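Mucus binding protein (PDB 3I57) probably helps a gut lactobacillus adhere to mucus as a cell-wall-anchored surface protein, this repeat also binding immunoglobulins. Local coordinates at residues D10-Q15 and I72-R77; E28-S33 and E57-D62; N79-H84 and T121-L126; V100-A105 and E112-Q117. All blocks are in the same frame, centred on the assembly; numbering follows the deposited sequence.

Contact 1. Residues D10-Q15 and I72-R77; sequences DGETDQ and IFKHHR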
loop_
_atom_site.group_PDB
_atom_site.type_symbol
_atom_site.label_atom_id
_atom_site.label_comp_id
_atom_site.label_asym_id
_atom_site.label_seq_id
_atom_site.Cartn_x
_atom_site.Cartn_y
_atom_site.Cartn_z
ATOM N N ASP A 10 19.623 -1.899 7.464
ATOM C CA ASP A 10 18.141 -1.816 7.459
ATOM C C ASP A 10 17.654 -2.809 8.501
ATOM O O ASP A 10 17.750 -4.039 8.319
ATOM C CB ASP A 10 17.548 -2.160 6.092
ATOM C CG ASP A 10 16.014 -2.173 6.086
ATOM O OD1 ASP A 10 15.397 -2.302 7.149
ATOM O OD2 ASP A 10 15.432 -2.044 4.998
ATOM N N GLY A 11 17.195 -2.270 9.626
ATOM C CA GLY A 11 16.787 -3.101 10.750
ATOM C C GLY A 11 15.414 -3.716 10.590
ATOM O O GLY A 11 14.986 -4.506 11.444
ATOM N N GLU A 12 14.719 -3.389 9.502
ATOM C CA GLU A 12 13.438 -4.040 9.251
ATOM C C GLU A 12 13.641 -5.300 8.461
ATOM O O GLU A 12 12.887 -6.251 8.629
ATOM C CB GLU A 12 12.456 -3.133 8.490
ATOM C CG GLU A 12 12.075 -1.895 9.268
ATOM C CD GLU A 12 10.819 -1.214 8.741
ATOM O OE1 GLU A 12 10.096 -1.779 7.879
ATOM O OE2 GLU A 12 10.566 -0.101 9.206
ATOM N N THR A 13 14.639 -5.293 7.575
ATOM C CA THR A 13 14.890 -6.419 6.692
ATOM C C THR A 13 16.163 -7.161 7.092
ATOM O O THR A 13 16.513 -8.157 6.455
ATOM C CB THR A 13 15.005 -5.977 5.212
ATOM O OG1 THR A 13 16.051 -4.998 5.065
ATOM C CG2 THR A 13 13.696 -5.378 4.743
ATOM N N ASP A 14 16.790 -6.705 8.176
ATOM C CA ASP A 14 18.085 -7.216 8.652
ATOM C C ASP A 14 19.040 -7.378 7.472
ATOM O O ASP A 14 19.502 -8.479 7.176
ATOM C CB ASP A 14 17.910 -8.544 9.383
ATOM C CG ASP A 14 17.266 -8.376 10.723
ATOM O OD1 ASP A 14 17.246 -7.227 11.219
ATOM O OD2 ASP A 14 16.777 -9.387 11.285
ATOM N N GLN A 15 19.331 -6.258 6.814
ATOM C CA GLN A 15 20.142 -6.239 5.588
ATOM C C GLN A 15 21.206 -5.147 5.714
ATOM O O GLN A 15 20.898 -4.026 6.121
ATOM C CB GLN A 15 19.239 -5.935 4.385
ATOM C CG GLN A 15 19.928 -5.339 3.180
ATOM C CD GLN A 15 20.561 -6.380 2.282
ATOM O OE1 GLN A 15 21.750 -6.316 1.969
ATOM N NE2 GLN A 15 19.762 -7.354 1.866
ATOM N N ILE A 72 21.659 1.802 12.612
ATOM C CA ILE A 72 20.522 0.972 12.260
ATOM C C ILE A 72 19.366 1.894 11.906
ATOM O O ILE A 72 19.095 2.852 12.624
ATOM C CB ILE A 72 20.110 0.019 13.428
ATOM C CG1 ILE A 72 21.224 -0.988 13.731
ATOM C CG2 ILE A 72 18.834 -0.788 13.071
ATOM C CD1 ILE A 72 21.024 -1.786 15.034
ATOM N N PHE A 73 18.702 1.596 10.794
ATOM C CA PHE A 73 17.550 2.374 10.366
ATOM C C PHE A 73 16.273 1.555 10.324
ATOM O O PHE A 73 16.307 0.337 10.158
ATOM C CB PHE A 73 17.773 2.883 8.941
ATOM C CG PHE A 73 18.987 3.739 8.788
ATOM C CD1 PHE A 73 18.882 5.111 8.842
ATOM C CD2 PHE A 73 20.228 3.168 8.602
ATOM C CE1 PHE A 73 20.019 5.918 8.693
ATOM C CE2 PHE A 73 21.381 3.971 8.469
ATOM C CZ PHE A 73 21.259 5.334 8.519
ATOM N N LYS A 74 15.137 2.241 10.421
ATOM C CA LYS A 74 13.867 1.643 10.035
ATOM C C LYS A 74 13.364 2.348 8.779
ATOM O O LYS A 74 14.012 3.272 8.268
ATOM C CB LYS A 74 12.846 1.746 11.183
ATOM C CG LYS A 74 13.264 1.035 12.438
ATOM C CD LYS A 74 12.201 1.248 13.546
ATOM C CE LYS A 74 12.287 0.179 14.630
ATOM N NZ LYS A 74 12.324 -1.175 14.010
ATOM N N HIS A 75 12.206 1.934 8.275
ATOM C CA HIS A 75 11.670 2.606 7.075
ATOM C C HIS A 75 10.772 3.762 7.530
ATOM O O HIS A 75 9.880 3.543 8.355
ATOM C CB HIS A 75 10.819 1.635 6.259
ATOM C CG HIS A 75 11.575 0.484 5.678
ATOM N ND1 HIS A 75 11.056 -0.312 4.674
ATOM C CD2 HIS A 75 12.819 0.008 5.936
ATOM C CE1 HIS A 75 11.943 -1.240 4.357
ATOM N NE2 HIS A 75 13.017 -1.071 5.112
ATOM N N HIS A 76 11.017 4.965 7.033
ATOM C CA HIS A 76 10.122 6.074 7.315
ATOM C C HIS A 76 8.754 5.840 6.645
ATOM O O HIS A 76 8.675 5.400 5.494
ATOM C CB HIS A 76 10.720 7.417 6.863
ATOM C CG HIS A 76 9.843 8.568 7.220
ATOM N ND1 HIS A 76 9.649 8.968 8.528
ATOM C CD2 HIS A 76 8.985 9.300 6.470
ATOM C CE1 HIS A 76 8.767 9.951 8.554
ATOM N NE2 HIS A 76 8.355 10.178 7.320
ATOM N N ARG A 77 7.680 6.107 7.385
ATOM C CA ARG A 77 6.323 5.950 6.867
ATOM C C ARG A 77 5.520 7.227 6.986
ATOM O O ARG A 77 5.774 8.054 7.866
ATOM C CB ARG A 77 5.613 4.802 7.586
ATOM C CG ARG A 77 6.215 3.432 7.218
ATOM C CD ARG A 77 5.606 2.254 7.969
ATOM N NE ARG A 77 6.131 1.011 7.409
ATOM C CZ ARG A 77 7.293 0.474 7.774
ATOM N NH1 ARG A 77 8.027 1.064 8.706
ATOM N NH2 ARG A 77 7.714 -0.643 7.201
#

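Contact 2. Residues E28-S33 and E57-D62; sequences ETIPYS and EKFDND. With CA (calcium ion), chain C.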
loop_
_atom_site.group_PDB
_atom_site.type_symbol
_atom_site.label_atom_id
_atom_site.label_comp_id
_atom_site.label_asym_id
_atom_site.label_seq_id
_atom_site.Cartn_x
_atom_site.Cartn_y
_atom_site.Cartn_z
ATOM N N GLU A 28 44.289 7.014 18.818
ATOM C CA GLU A 28 43.833 8.116 17.986
ATOM C C GLU A 28 42.313 8.188 18.078
ATOM O O GLU A 28 41.647 7.159 18.065
ATOM C CB GLU A 28 44.280 7.879 16.536
ATOM C CG GLU A 28 43.740 8.883 15.503
ATOM C CD GLU A 28 43.942 8.406 14.064
ATOM O OE1 GLU A 28 44.834 7.554 13.808
ATOM O OE2 GLU A 28 43.217 8.908 13.176
ATOM N N THR A 29 41.762 9.401 18.172
ATOM C CA THR A 29 40.301 9.548 18.073
ATOM C C THR A 29 39.824 9.183 16.650
ATOM O O THR A 29 40.387 9.671 15.662
ATOM C CB THR A 29 39.845 10.959 18.473
ATOM O OG1 THR A 29 40.139 11.166 19.855
ATOM C CG2 THR A 29 38.286 11.154 18.226
ATOM N N ILE A 30 38.811 8.317 16.532
ATOM C CA ILE A 30 38.450 7.814 15.174
ATOM C C ILE A 30 37.889 8.999 14.379
ATOM O O ILE A 30 36.916 9.575 14.801
ATOM C CB ILE A 30 37.416 6.649 15.214
ATOM C CG1 ILE A 30 37.980 5.403 15.924
ATOM C CG2 ILE A 30 36.954 6.307 13.770
ATOM C CD1 ILE A 30 36.897 4.466 16.495
ATOM N N PRO A 31 38.534 9.396 13.265
ATOM C CA PRO A 31 38.125 10.621 12.584
ATOM C C PRO A 31 36.964 10.348 11.664
ATOM O O PRO A 31 37.124 10.314 10.436
ATOM C CB PRO A 31 39.380 11.037 11.796
ATOM C CG PRO A 31 40.107 9.752 11.561
ATOM C CD PRO A 31 39.793 8.849 12.722
ATOM N N TYR A 32 35.800 10.113 12.265
ATOM C CA TYR A 32 34.612 9.735 11.516
ATOM C C TYR A 32 33.387 10.286 12.220
ATOM O O TYR A 32 33.325 10.348 13.470
ATOM C CB TYR A 32 34.502 8.200 11.472
ATOM C CG TYR A 32 33.425 7.627 10.581
ATOM C CD1 TYR A 32 33.678 7.364 9.236
ATOM C CD2 TYR A 32 32.178 7.296 11.098
ATOM C CE1 TYR A 32 32.709 6.825 8.405
ATOM C CE2 TYR A 32 31.207 6.761 10.294
ATOM C CZ TYR A 32 31.474 6.507 8.952
ATOM O OH TYR A 32 30.476 5.978 8.187
ATOM N N SER A 33 32.412 10.644 11.398
ATOM C CA SER A 33 31.068 10.963 11.862
ATOM C C SER A 33 30.058 10.195 11.023
ATOM O O SER A 33 30.239 10.016 9.814
ATOM C CB SER A 33 30.784 12.452 11.708
ATOM O OG SER A 33 29.392 12.712 11.706
ATOM N N GLU A 57 34.811 8.103 20.125
ATOM C CA GLU A 57 35.442 6.774 20.190
ATOM C C GLU A 57 36.881 6.825 19.642
ATOM O O GLU A 57 37.117 7.491 18.631
ATOM C CB GLU A 57 34.610 5.788 19.348
ATOM C CG GLU A 57 34.963 4.313 19.507
ATOM C CD GLU A 57 34.350 3.710 20.753
ATOM O OE1 GLU A 57 33.964 4.492 21.643
ATOM O OE2 GLU A 57 34.251 2.466 20.832
ATOM N N LYS A 58 37.811 6.140 20.323
ATOM C CA LYS A 58 39.198 5.936 19.864
ATOM C C LYS A 58 39.453 4.555 19.258
ATOM O O LYS A 58 38.792 3.573 19.617
ATOM C CB LYS A 58 40.183 6.071 21.042
ATOM C CG LYS A 58 40.164 7.410 21.737
ATOM C CD LYS A 58 41.050 7.424 23.014
ATOM C CE LYS A 58 41.044 6.107 23.779
ATOM N NZ LYS A 58 41.652 6.237 25.153
ATOM N N PHE A 59 40.473 4.462 18.406
ATOM C CA PHE A 59 40.983 3.173 17.972
ATOM C C PHE A 59 41.560 2.441 19.203
ATOM O O PHE A 59 42.255 3.055 20.021
ATOM C CB PHE A 59 42.086 3.321 16.897
ATOM C CG PHE A 59 41.593 3.854 15.564
ATOM C CD1 PHE A 59 41.080 2.985 14.598
ATOM C CD2 PHE A 59 41.646 5.210 15.278
ATOM C CE1 PHE A 59 40.614 3.471 13.375
ATOM C CE2 PHE A 59 41.204 5.702 14.052
ATOM C CZ PHE A 59 40.685 4.828 13.100
ATOM N N ASP A 60 41.263 1.141 19.316
ATOM C CA ASP A 60 41.712 0.317 20.462
ATOM C C ASP A 60 43.192 -0.050 20.428
ATOM O O ASP A 60 43.934 0.403 19.580
ATOM C CB ASP A 60 40.888 -0.963 20.599
ATOM C CG ASP A 60 41.037 -1.906 19.418
ATOM O OD1 ASP A 60 42.088 -1.947 18.726
ATOM O OD2 ASP A 60 40.067 -2.648 19.187
ATOM N N ASN A 61 43.608 -0.879 21.375
ATOM C CA ASN A 61 44.979 -1.353 21.427
ATOM C C ASN A 61 44.958 -2.870 21.322
ATOM O O ASN A 61 45.644 -3.561 22.083
ATOM C CB ASN A 61 45.616 -0.924 22.753
ATOM C CG ASN A 61 47.087 -1.335 22.867
ATOM O OD1 ASN A 61 47.788 -1.436 21.869
ATOM N ND2 ASN A 61 47.557 -1.562 24.104
ATOM N N ASP A 62 44.130 -3.380 20.410
ATOM C CA ASP A 62 43.907 -4.816 20.252
ATOM C C ASP A 62 44.072 -5.186 18.782
ATOM O O ASP A 62 43.164 -4.968 17.970
ATOM C CB ASP A 62 42.508 -5.182 20.766
ATOM C CG ASP A 62 42.198 -6.663 20.628
ATOM O OD1 ASP A 62 42.946 -7.362 19.918
ATOM O OD2 ASP A 62 41.197 -7.110 21.225
HETATM CA CA CA C . 41.867 -3.476 16.902
HETATM O O HOH W 1 35.416 9.150 17.145
HETATM O O HOH W 2 42.180 -3.893 14.457
HETATM O O HOH W 3 40.386 -1.845 16.015
#

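Contact 3. Residues N79-H84 and T121-L126; sequences NVDPNH and TRNGVL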
loop_
_atom_site.group_PDB
_atom_site.type_symbol
_atom_site.label_atom_id
_atom_site.label_comp_id
_atom_site.label_asym_id
_atom_site.label_seq_id
_atom_site.Cartn_x
_atom_site.Cartn_y
_atom_site.Cartn_z
ATOM N N ASN A 79 1.244 8.572 6.395
ATOM C CA ASN A 79 -0.113 8.235 6.019
ATOM C C ASN A 79 -0.469 8.913 4.704
ATOM O O ASN A 79 -0.185 10.105 4.507
ATOM C CB ASN A 79 -1.104 8.699 7.087
ATOM C CG ASN A 79 -0.789 8.161 8.459
ATOM O OD1 ASN A 79 -0.485 6.990 8.624
ATOM N ND2 ASN A 79 -0.906 9.024 9.471
ATOM N N VAL A 80 -1.097 8.169 3.803
ATOM C CA VAL A 80 -1.519 8.736 2.523
ATOM C C VAL A 80 -3.020 8.563 2.258
ATOM O O VAL A 80 -3.691 7.726 2.871
ATOM C CB VAL A 80 -0.702 8.157 1.303
ATOM C CG1 VAL A 80 0.785 8.457 1.437
ATOM C CG2 VAL A 80 -0.927 6.629 1.153
ATOM N N ASP A 81 -3.528 9.380 1.339
ATOM C CA ASP A 81 -4.933 9.393 0.978
ATOM C C ASP A 81 -5.201 8.284 -0.062
ATOM O O ASP A 81 -4.276 7.717 -0.624
ATOM C CB ASP A 81 -5.308 10.786 0.440
ATOM C CG ASP A 81 -5.150 11.904 1.506
ATOM O OD1 ASP A 81 -5.158 11.596 2.721
ATOM O OD2 ASP A 81 -5.021 13.104 1.152
ATOM N N PRO A 82 -6.481 7.973 -0.313
ATOM C CA PRO A 82 -6.848 6.927 -1.252
ATOM C C PRO A 82 -6.363 7.173 -2.689
ATOM O O PRO A 82 -6.367 6.257 -3.482
ATOM C CB PRO A 82 -8.386 6.942 -1.200
ATOM C CG PRO A 82 -8.686 7.369 0.245
ATOM C CD PRO A 82 -7.654 8.506 0.403
ATOM N N ASN A 83 -5.969 8.393 -3.034
ATOM C CA ASN A 83 -5.580 8.659 -4.411
ATOM C C ASN A 83 -4.102 8.438 -4.621
ATOM O O ASN A 83 -3.594 8.645 -5.714
ATOM C CB ASN A 83 -5.932 10.087 -4.832
ATOM C CG ASN A 83 -7.369 10.434 -4.528
ATOM O OD1 ASN A 83 -7.646 11.322 -3.711
ATOM N ND2 ASN A 83 -8.294 9.704 -5.137
ATOM N N HIS A 84 -3.408 8.030 -3.579
ATOM C CA HIS A 84 -1.951 7.954 -3.688
ATOM C C HIS A 84 -1.528 6.722 -4.486
ATOM O O HIS A 84 -2.164 5.670 -4.396
ATOM C CB HIS A 84 -1.310 7.974 -2.305
ATOM C CG HIS A 84 0.156 8.291 -2.330
ATOM N ND1 HIS A 84 0.674 9.484 -1.872
ATOM C CD2 HIS A 84 1.209 7.565 -2.763
ATOM C CE1 HIS A 84 1.992 9.475 -2.011
ATOM N NE2 HIS A 84 2.342 8.320 -2.545
ATOM N N THR A 121 -13.174 3.383 -1.130
ATOM C CA THR A 121 -11.867 3.999 -0.921
ATOM C C THR A 121 -11.215 3.419 0.319
ATOM O O THR A 121 -11.885 2.891 1.203
ATOM C CB THR A 121 -11.947 5.545 -0.723
ATOM O OG1 THR A 121 -12.602 5.850 0.525
ATOM C CG2 THR A 121 -12.694 6.182 -1.842
ATOM N N ARG A 122 -9.899 3.516 0.367
ATOM C CA ARG A 122 -9.154 3.068 1.552
ATOM C C ARG A 122 -7.910 3.943 1.677
ATOM O O ARG A 122 -7.283 4.293 0.658
ATOM C CB ARG A 122 -8.816 1.573 1.458
ATOM C CG ARG A 122 -7.914 1.172 0.263
ATOM C CD ARG A 122 -7.777 -0.331 0.145
ATOM N NE ARG A 122 -7.020 -0.704 -1.051
ATOM C CZ ARG A 122 -6.640 -1.949 -1.326
ATOM N NH1 ARG A 122 -6.916 -2.934 -0.476
ATOM N NH2 ARG A 122 -5.960 -2.205 -2.437
ATOM N N ASN A 123 -7.595 4.345 2.910
ATOM C CA ASN A 123 -6.359 5.064 3.165
ATOM C C ASN A 123 -5.251 4.071 3.338
ATOM O O ASN A 123 -5.499 2.896 3.475
ATOM C CB ASN A 123 -6.476 5.938 4.411
ATOM C CG ASN A 123 -7.270 7.179 4.124
ATOM O OD1 ASN A 123 -6.738 8.296 4.109
ATOM N ND2 ASN A 123 -8.521 6.988 3.805
ATOM N N GLY A 124 -4.028 4.553 3.330
ATOM C CA GLY A 124 -2.897 3.657 3.498
ATOM C C GLY A 124 -1.722 4.366 4.150
ATOM O O GLY A 124 -1.798 5.535 4.529
ATOM N N VAL A 125 -0.642 3.604 4.317
ATOM C CA VAL A 125 0.584 4.119 4.882
ATOM C C VAL A 125 1.697 3.779 3.893
ATOM O O VAL A 125 1.940 2.595 3.586
ATOM C CB VAL A 125 0.903 3.400 6.156
ATOM C CG1 VAL A 125 2.297 3.784 6.640
ATOM C CG2 VAL A 125 -0.186 3.683 7.227
ATOM N N LEU A 126 2.376 4.821 3.428
ATOM C CA LEU A 126 3.408 4.692 2.424
ATOM C C LEU A 126 4.733 4.444 3.132
ATOM O O LEU A 126 5.048 5.084 4.131
ATOM C CB LEU A 126 3.499 5.966 1.590
ATOM C CG LEU A 126 4.742 6.101 0.735
ATOM C CD1 LEU A 126 4.693 5.120 -0.431
ATOM C CD2 LEU A 126 4.874 7.575 0.286
#

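Contact 4. Residues V100-A105 and E112-Q117; sequences VHYKYA and EDQTAQ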
loop_
_atom_site.group_PDB
_atom_site.type_symbol
_atom_site.label_atom_id
_atom_site.label_comp_id
_atom_site.label_asym_id
_atom_site.label_seq_id
_atom_site.Cartn_x
_atom_site.Cartn_y
_atom_site.Cartn_z
ATOM N N VAL A 100 -27.972 -5.279 -14.711
ATOM C CA VAL A 100 -29.325 -5.809 -14.749
ATOM C C VAL A 100 -29.707 -6.172 -16.173
ATOM O O VAL A 100 -29.670 -5.328 -17.082
ATOM C CB VAL A 100 -30.337 -4.807 -14.218
ATOM C CG1 VAL A 100 -31.768 -5.431 -14.249
ATOM C CG2 VAL A 100 -29.934 -4.328 -12.805
ATOM N N HIS A 101 -30.032 -7.443 -16.353
ATOM C CA HIS A 101 -30.530 -7.962 -17.607
ATOM C C HIS A 101 -32.054 -7.891 -17.621
ATOM O O HIS A 101 -32.710 -7.938 -16.568
ATOM C CB HIS A 101 -30.111 -9.436 -17.784
ATOM C CG HIS A 101 -28.636 -9.671 -17.747
ATOM N ND1 HIS A 101 -27.751 -9.013 -18.576
ATOM C CD2 HIS A 101 -27.895 -10.535 -17.012
ATOM C CE1 HIS A 101 -26.525 -9.461 -18.350
ATOM N NE2 HIS A 101 -26.585 -10.369 -17.389
ATOM N N TYR A 102 -32.619 -7.832 -18.832
ATOM C CA TYR A 102 -34.084 -7.756 -18.999
ATOM C C TYR A 102 -34.490 -8.806 -20.009
ATOM O O TYR A 102 -34.050 -8.766 -21.165
ATOM C CB TYR A 102 -34.557 -6.362 -19.451
ATOM C CG TYR A 102 -34.157 -5.267 -18.495
ATOM C CD1 TYR A 102 -34.775 -5.134 -17.245
ATOM C CD2 TYR A 102 -33.107 -4.405 -18.817
ATOM C CE1 TYR A 102 -34.373 -4.148 -16.350
ATOM C CE2 TYR A 102 -32.690 -3.434 -17.944
ATOM C CZ TYR A 102 -33.320 -3.290 -16.722
ATOM O OH TYR A 102 -32.855 -2.304 -15.872
ATOM N N LYS A 103 -35.300 -9.757 -19.558
ATOM C CA LYS A 103 -35.614 -10.952 -20.347
ATOM C C LYS A 103 -37.077 -11.337 -20.270
ATOM O O LYS A 103 -37.773 -10.989 -19.323
ATOM C CB LYS A 103 -34.773 -12.142 -19.862
ATOM C CG LYS A 103 -33.238 -11.948 -20.000
ATOM C CD LYS A 103 -32.441 -13.134 -19.434
ATOM C CE LYS A 103 -30.926 -12.973 -19.637
ATOM N NZ LYS A 103 -30.179 -14.253 -19.339
ATOM N N TYR A 104 -37.546 -12.097 -21.260
ATOM C CA TYR A 104 -38.854 -12.703 -21.157
ATOM C C TYR A 104 -38.647 -14.050 -20.449
ATOM O O TYR A 104 -37.519 -14.387 -20.130
ATOM C CB TYR A 104 -39.480 -12.831 -22.557
ATOM C CG TYR A 104 -39.769 -11.502 -23.218
ATOM C CD1 TYR A 104 -40.845 -10.739 -22.820
ATOM C CD2 TYR A 104 -38.965 -11.011 -24.261
ATOM C CE1 TYR A 104 -41.121 -9.540 -23.407
ATOM C CE2 TYR A 104 -39.237 -9.804 -24.860
ATOM C CZ TYR A 104 -40.331 -9.076 -24.438
ATOM O OH TYR A 104 -40.632 -7.861 -24.998
ATOM N N ALA A 105 -39.701 -14.826 -20.191
ATOM C CA ALA A 105 -39.553 -16.088 -19.435
ATOM C C ALA A 105 -38.628 -17.152 -20.043
ATOM O O ALA A 105 -38.077 -17.973 -19.321
ATOM C CB ALA A 105 -40.898 -16.693 -19.116
ATOM N N GLU A 112 -32.185 -3.732 -23.386
ATOM C CA GLU A 112 -30.734 -3.730 -23.165
ATOM C C GLU A 112 -30.432 -3.603 -21.681
ATOM O O GLU A 112 -31.177 -2.965 -20.948
ATOM C CB GLU A 112 -30.045 -2.600 -23.934
ATOM C CG GLU A 112 -30.279 -2.622 -25.468
ATOM C CD GLU A 112 -30.072 -4.003 -26.080
ATOM O OE1 GLU A 112 -28.999 -4.597 -25.860
ATOM O OE2 GLU A 112 -30.991 -4.507 -26.769
ATOM N N ASP A 113 -29.342 -4.233 -21.258
ATOM C CA ASP A 113 -28.850 -4.157 -19.890
ATOM C C ASP A 113 -28.761 -2.704 -19.434
ATOM O O ASP A 113 -28.471 -1.811 -20.242
ATOM C CB ASP A 113 -27.421 -4.713 -19.831
ATOM C CG ASP A 113 -27.337 -6.221 -19.984
ATOM O OD1 ASP A 113 -28.386 -6.906 -20.071
ATOM O OD2 ASP A 113 -26.171 -6.716 -19.979
ATOM N N GLN A 114 -28.981 -2.472 -18.142
ATOM C CA GLN A 114 -28.591 -1.217 -17.505
ATOM C C GLN A 114 -27.545 -1.547 -16.463
ATOM O O GLN A 114 -27.551 -2.639 -15.900
ATOM C CB GLN A 114 -29.785 -0.567 -16.817
ATOM C CG GLN A 114 -30.716 0.097 -17.787
ATOM C CD GLN A 114 -31.844 0.812 -17.088
ATOM O OE1 GLN A 114 -33.008 0.451 -17.260
ATOM N NE2 GLN A 114 -31.514 1.826 -16.291
ATOM N N THR A 115 -26.638 -0.611 -16.237
ATOM C CA THR A 115 -25.578 -0.806 -15.263
ATOM C C THR A 115 -25.478 0.376 -14.352
ATOM O O THR A 115 -25.974 1.450 -14.669
ATOM C CB THR A 115 -24.208 -1.003 -15.925
ATOM O OG1 THR A 115 -23.888 0.114 -16.779
ATOM C CG2 THR A 115 -24.216 -2.314 -16.726
ATOM N N ALA A 116 -24.830 0.169 -13.213
ATOM C CA ALA A 116 -24.540 1.249 -12.288
ATOM C C ALA A 116 -23.263 0.891 -11.566
ATOM O O ALA A 116 -22.877 -0.283 -11.518
ATOM C CB ALA A 116 -25.656 1.410 -11.305
ATOM N N GLN A 117 -22.624 1.893 -10.972
ATOM C CA GLN A 117 -21.322 1.688 -10.376
ATOM C C GLN A 117 -21.247 2.262 -8.976
ATOM O O GLN A 117 -21.931 3.239 -8.658
ATOM C CB GLN A 117 -20.234 2.284 -11.262
ATOM C CG GLN A 117 -20.018 1.514 -12.575
ATOM C CD GLN A 117 -18.722 1.897 -13.239
ATOM O OE1 GLN A 117 -18.317 3.058 -13.208
ATOM N NE2 GLN A 117 -18.067 0.927 -13.854
HETATM O O HOH W 4 -30.856 -7.289 -21.074
#

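Contact 1. Residues D10-Q15 and I72-R77
The turn of the beta hairpin joining strands 2-10 and 15-24 meets the parallel neighbour strand 67-80 here, at one end of the first beta-grasp domain. D10, the last residue of its strand, pairs with F73, and G11 N donates to F73 O nearly along the carbonyl axis; glycine suits this place because a CB would clash with I72 CG2. D10 opens an Asx turn: its OD1 accepts E12 N and T13 N, while, with D10 CG anti to the backbone N (chi1 176°), OD2 takes H75 NE2 at 2.6 Å through its syn lone pair. Y46 OH also bonds to OD2, and D127 takes H75 ND1. The extended E12 side chain lays its carboxylate over one face of the H75 ring, the planes 14° apart, and OE2 receives H75 N at 2.8 Å from above the carboxylate plane. R77 forms a salt bridge with the same carboxylate, end-on and nearly coplanar, NH2 to OE1 at 2.7 Å and NH1 to OE2 at 2.8 Å.

Contact 2. Residues E28-S33 and E57-D62
I30 CG1 sits over the centre of the F59 ring in a CH-pi contact, 3.7 Å from the centroid, while P31 CD comes to the ring edge at CE2. With CG anti to its carbonyl carbon (chi1 -68°), F59 turns its ring to the other loop, and the E28 side chain runs alongside, its CB and carboxylate carbon CD against the ring (CD 3.8 Å from F59 CE2), with OE1 held by Y25 N. Two backbone bonds fix this packing: F59 N to E28 O at 3.0 Å, nearly along the carbonyl axis, and I30 N to E57 O at 2.8 Å. Water 1 donates to both I30 O and E57 O, a water-mediated link beside the two direct bonds. V4 of strand 2-10 touches both I30 and F59. An alanine in place of F59 would probably loosen the two loops, since I30 and P31 would lose the ring they pack on. Just beyond F59 the chain binds calcium through D60 OD1 at 2.4 Å and D62 O at 2.2 Å, with waters 2 and 3, Q2 and N65 completing the site. D60 OD1 also accepts D62 N in an Asx turn, so one oxygen both orders the loop and binds the ion, whose charge probably keeps D60 ionised.

Contact 3. Residues N79-H84 and T121-L126
V80 packs across the strand pair onto L126, its CG1 3.7 Å from L126 CB, and the same methyl lies over one face of the H84 ring, offset toward the rim. H84, with CG anti to the backbone N (chi1 -164°), turns its ring so that NE2 comes 3.9 Å from L126 CD2. A type I turn from D81 to H84, closed by H84 N to D81 O, folds the histidine back over the valine. V80 and G124 form an antiparallel hydrogen-bonded pair, V80 N to G124 O at 2.8 Å and G124 N to V80 O at 3.2 Å, both donors above the carbonyl planes. G124 adds no side chain beside V80 on that face, while on the other face N79 and V125 run alongside each other, OD1 to CG2. Past the strand, P82, a residue fitted to the first corner of a turn, lies beside N123, with its CA 3.3 Å from R122 O and its CB against T121. T121 OG1 is held by E140 and N139. Strand 133-135 pairs antiparallel with 112-127, and its V133 touches V80, H84 and L126, where strand 67-80 of the first domain joins strand 112-127 of the second.

Contact 4. Residues V100-A105 and E112-Q117
Y102, Q114 and D113 carry most of this contact. The Y102 ring, its CG anti to the carbonyl carbon (chi1 -58°), reaches across to the neighbouring strand and presents an edge to E112 O, 3.2 Å from CD2. Its phenol end lies obliquely over the extended side chain of Q114, with Q114 CG 3.7 Å from Y102 OH, a length of chain that suits glutamine here, while V179 of strand 176-183 and the loop residues S150 and P151 touch Y102 as well. V100 and Q114 are an antiparallel hydrogen-bonded pair, V100 N to Q114 O at 2.9 Å nearly along the carbonyl axis and Q114 N to V100 O at 3.1 Å. Strands 93-104 and 112-127 thus form a beta hairpin in the second, Muc B2-like domain, their local axes 159° apart, with strand 176-183 parallel on the far side of 93-104. D113 lies beside H101, both side chains pointing the same way. H101 ND1 donates to D113 OD1 at 2.7 Å, the oxygen lying in the ring plane while the nitrogen meets it from above the carboxylate plane. The carboxylate probably favours a protonated imidazole. OD1 also accepts from water 4, which in turn takes Y102 N at 2.9 Å. An alanine in place of D113 would probably leave the H101 ring less firmly oriented and the water at Y102 N less well held, since OD1, the acceptor for both, would be gone.

Overall arrangement
From the N terminus, strand 2-10 runs to the hairpin turn of contact 1, which closes a loop of 56 residues when strand 67-80 returns alongside. Contact 2 is nested within that loop, bringing the chain before helix 35-43 against the chain before strand 67-80, next to the calcium site; its centre is 27 Å from that of contact 1. Strand 67-80 then continues into contact 3, where R77 touches V125 and L126, and pairs with strand 112-127 of the second domain. Contact 4 is nested inside the loop closed by contact 3 and joins the other part of strand 112-127 to strand 93-104. The centres of contacts 2 and 4 are 79 Å apart, near opposite ends of an elongated chain.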